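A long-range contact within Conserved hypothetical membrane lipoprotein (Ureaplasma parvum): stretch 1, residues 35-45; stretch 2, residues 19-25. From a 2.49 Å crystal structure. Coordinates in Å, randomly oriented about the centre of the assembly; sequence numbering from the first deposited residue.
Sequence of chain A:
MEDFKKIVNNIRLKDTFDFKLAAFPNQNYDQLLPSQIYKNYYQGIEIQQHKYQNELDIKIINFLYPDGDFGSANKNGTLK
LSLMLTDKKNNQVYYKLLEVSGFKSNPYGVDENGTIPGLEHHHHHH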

# COMPACT_ATOMS: atom_id res chain seq x y z
N SER A 35 -5.89 1.11 9.22
CA SER A 35 -6.60 2.37 9.43
C SER A 35 -5.67 3.55 9.65
O SER A 35 -5.95 4.65 9.18
CB SER A 35 -7.61 2.25 10.59
OG SER A 35 -6.96 1.94 11.81
N GLN A 36 -4.56 3.34 10.35
CA GLN A 36 -3.59 4.42 10.57
C GLN A 36 -3.00 4.89 9.23
O GLN A 36 -2.87 6.08 8.98
CB GLN A 36 -2.44 3.94 11.46
CG GLN A 36 -2.82 3.59 12.90
CD GLN A 36 -1.67 2.98 13.66
OE1 GLN A 36 -1.39 1.77 13.53
NE2 GLN A 36 -0.98 3.80 14.43
N ILE A 37 -2.65 3.93 8.37
CA ILE A 37 -2.07 4.26 7.07
C ILE A 37 -3.07 5.00 6.18
O ILE A 37 -2.74 6.00 5.54
CB ILE A 37 -1.56 2.97 6.36
CG1 ILE A 37 -0.35 2.42 7.12
CG2 ILE A 37 -1.21 3.27 4.90
CD1 ILE A 37 0.09 1.01 6.71
N TYR A 38 -4.30 4.51 6.17
CA TYR A 38 -5.38 5.10 5.39
C TYR A 38 -5.68 6.56 5.78
O TYR A 38 -6.03 7.38 4.94
CB TYR A 38 -6.64 4.26 5.61
CG TYR A 38 -7.89 4.80 4.95
CD1 TYR A 38 -8.22 4.46 3.64
CD2 TYR A 38 -8.76 5.63 5.64
CE1 TYR A 38 -9.38 4.93 3.05
CE2 TYR A 38 -9.91 6.11 5.06
CZ TYR A 38 -10.23 5.76 3.76
OH TYR A 38 -11.38 6.24 3.17
N LYS A 39 -5.53 6.88 7.06
CA LYS A 39 -5.81 8.22 7.57
C LYS A 39 -4.62 9.16 7.59
O LYS A 39 -4.74 10.34 7.95
CB LYS A 39 -6.41 8.12 8.98
CG LYS A 39 -7.78 7.50 8.98
CD LYS A 39 -8.39 7.37 10.36
CE LYS A 39 -9.89 7.05 10.22
NZ LYS A 39 -10.65 6.92 11.50
N ASN A 40 -3.46 8.65 7.20
CA ASN A 40 -2.26 9.48 7.25
C ASN A 40 -1.41 9.54 6.01
O ASN A 40 -0.38 10.19 6.05
CB ASN A 40 -1.40 9.06 8.44
CG ASN A 40 -2.08 9.33 9.75
OD1 ASN A 40 -2.19 10.47 10.19
ND2 ASN A 40 -2.56 8.27 10.37
N TYR A 41 -1.80 8.88 4.93
CA TYR A 41 -0.96 8.94 3.75
C TYR A 41 -1.05 10.28 3.03
O TYR A 41 -0.24 10.59 2.16
CB TYR A 41 -1.27 7.77 2.80
CG TYR A 41 -2.56 7.84 2.04
CD1 TYR A 41 -2.65 8.54 0.84
CD2 TYR A 41 -3.69 7.14 2.47
CE1 TYR A 41 -3.82 8.54 0.08
CE2 TYR A 41 -4.87 7.13 1.72
CZ TYR A 41 -4.93 7.82 0.53
OH TYR A 41 -6.09 7.78 -0.23
N TYR A 42 -2.03 11.10 3.42
CA TYR A 42 -2.21 12.40 2.81
C TYR A 42 -1.01 13.28 3.18
O TYR A 42 -0.80 14.33 2.59
CB TYR A 42 -3.50 13.06 3.32
CG TYR A 42 -3.40 13.57 4.74
CD1 TYR A 42 -3.00 14.88 5.01
CD2 TYR A 42 -3.63 12.72 5.82
CE1 TYR A 42 -2.83 15.33 6.32
CE2 TYR A 42 -3.47 13.15 7.13
CZ TYR A 42 -3.06 14.46 7.38
OH TYR A 42 -2.85 14.88 8.67
N GLN A 43 -0.23 12.84 4.16
CA GLN A 43 0.95 13.58 4.57
C GLN A 43 2.13 13.28 3.66
O GLN A 43 3.12 13.99 3.69
CB GLN A 43 1.30 13.23 6.01
CG GLN A 43 0.38 13.89 7.02
CD GLN A 43 0.84 13.65 8.43
OE1 GLN A 43 1.97 14.00 8.80
NE2 GLN A 43 -0.03 13.05 9.25
N GLY A 44 2.02 12.21 2.87
CA GLY A 44 3.10 11.87 1.96
C GLY A 44 3.51 10.41 1.98
O GLY A 44 3.47 9.74 3.01
N ILE A 45 3.92 9.93 0.82
CA ILE A 45 4.36 8.56 0.67
C ILE A 45 5.72 8.63 -0.00
O ILE A 45 5.89 9.30 -1.02
CB ILE A 45 3.41 7.77 -0.23
CG1 ILE A 45 2.01 7.74 0.39
CG2 ILE A 45 3.92 6.37 -0.40
CD1 ILE A 45 0.89 7.30 -0.57
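Stretch 2 (19-25) FKLAAFP

Stretch 1 enters in a helix already under way at Ser35, passes through a 3-10 segment at Tyr41 to Gln43, and extends at Ile45; stretch 2 arrives as a strand, Phe19 to Leu21, then folds into a type I turn from Leu21 to Phe24, closed by Phe24 N to Leu21 O at 2.8 Å. The two stretches meet antiparallel where Ile45 pairs with Leu21 as a non-hydrogen-bonded bridge, CA to CA 4.6 Å. Beside it, Ala22 N donates to Gly44 O at 2.9 Å, and Leu21 CA lies 3.5 Å from the same Gly44 O. Gly44 has phi/psi of 132/146, where a CB would jam against the preceding carbonyl and stand 3.1 Å from Ala22 CB. Water 1 donates to Asn40 O (2.8 Å) and Gly44 O (2.7 Å) and accepts a weak bond from Ala23 N (3.1 Å), tying the turn to the backbone of stretch 1 at Asn40 and Gly44. Leu21 packs its CD2 3.9 Å from Ile37 CG2 and 4.1 Å from Tyr41 CB; Phe19 CB lies 4.1 Å from Ile45 CG2. Ala22 CB approaches Gln43 O at 3.3 Å, while Ala23 CB meets Asn40 CB at 3.8 Å and Gln43 NE2 at 3.5 Å. Asn40 ND2 donates to Gln36 O (2.6 Å); both atoms border the Phe24 ring edge, ND2 3.3 Å from CZ and Gln36 O 3.8 Å from CE1.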

# COMPACT_ATOMS: atom_id res chain seq x y z
N PHE A 19 7.43 1.17 0.79
CA PHE A 19 7.00 2.55 0.94
C PHE A 19 7.16 2.92 2.39
O PHE A 19 7.24 2.07 3.28
CB PHE A 19 5.54 2.75 0.51
CG PHE A 19 4.55 2.02 1.37
CD1 PHE A 19 4.04 0.78 0.97
CD2 PHE A 19 4.12 2.56 2.57
CE1 PHE A 19 3.11 0.10 1.75
CE2 PHE A 19 3.20 1.89 3.38
CZ PHE A 19 2.69 0.65 2.97
N LYS A 20 7.22 4.22 2.64
CA LYS A 20 7.35 4.70 3.98
C LYS A 20 6.47 5.94 3.93
O LYS A 20 6.46 6.67 2.94
CB LYS A 20 8.81 5.05 4.27
CG LYS A 20 9.20 4.77 5.71
CD LYS A 20 10.70 4.94 6.01
CE LYS A 20 11.09 6.41 6.15
NZ LYS A 20 12.55 6.55 6.42
N LEU A 21 5.68 6.13 4.98
CA LEU A 21 4.78 7.27 5.06
C LEU A 21 5.40 8.43 5.83
O LEU A 21 5.95 8.26 6.92
CB LEU A 21 3.48 6.86 5.75
CG LEU A 21 2.29 6.44 4.88
CD1 LEU A 21 2.59 5.17 4.12
CD2 LEU A 21 1.06 6.27 5.79
N ALA A 22 5.30 9.61 5.24
CA ALA A 22 5.84 10.81 5.87
C ALA A 22 5.36 10.99 7.31
O ALA A 22 6.01 11.68 8.11
CB ALA A 22 5.46 12.04 5.04
N ALA A 23 4.23 10.37 7.65
CA ALA A 23 3.66 10.50 8.98
C ALA A 23 4.25 9.51 9.98
O ALA A 23 4.26 9.76 11.18
CB ALA A 23 2.15 10.35 8.90
N PHE A 24 4.76 8.38 9.49
CA PHE A 24 5.35 7.39 10.38
C PHE A 24 6.72 6.93 9.90
O PHE A 24 6.98 5.74 9.78
CB PHE A 24 4.43 6.18 10.50
CG PHE A 24 3.01 6.53 10.84
CD1 PHE A 24 1.99 6.23 9.94
CD2 PHE A 24 2.70 7.16 12.04
CE1 PHE A 24 0.68 6.57 10.24
CE2 PHE A 24 1.40 7.50 12.34
CZ PHE A 24 0.38 7.20 11.44
N PRO A 25 7.63 7.88 9.66
CA PRO A 25 8.98 7.54 9.18
C PRO A 25 9.73 6.35 9.80
O PRO A 25 10.41 5.62 9.07
CB PRO A 25 9.75 8.85 9.37
CG PRO A 25 9.02 9.51 10.52
CD PRO A 25 7.59 9.27 10.12
O HOH W 1 2.27 10.38 5.30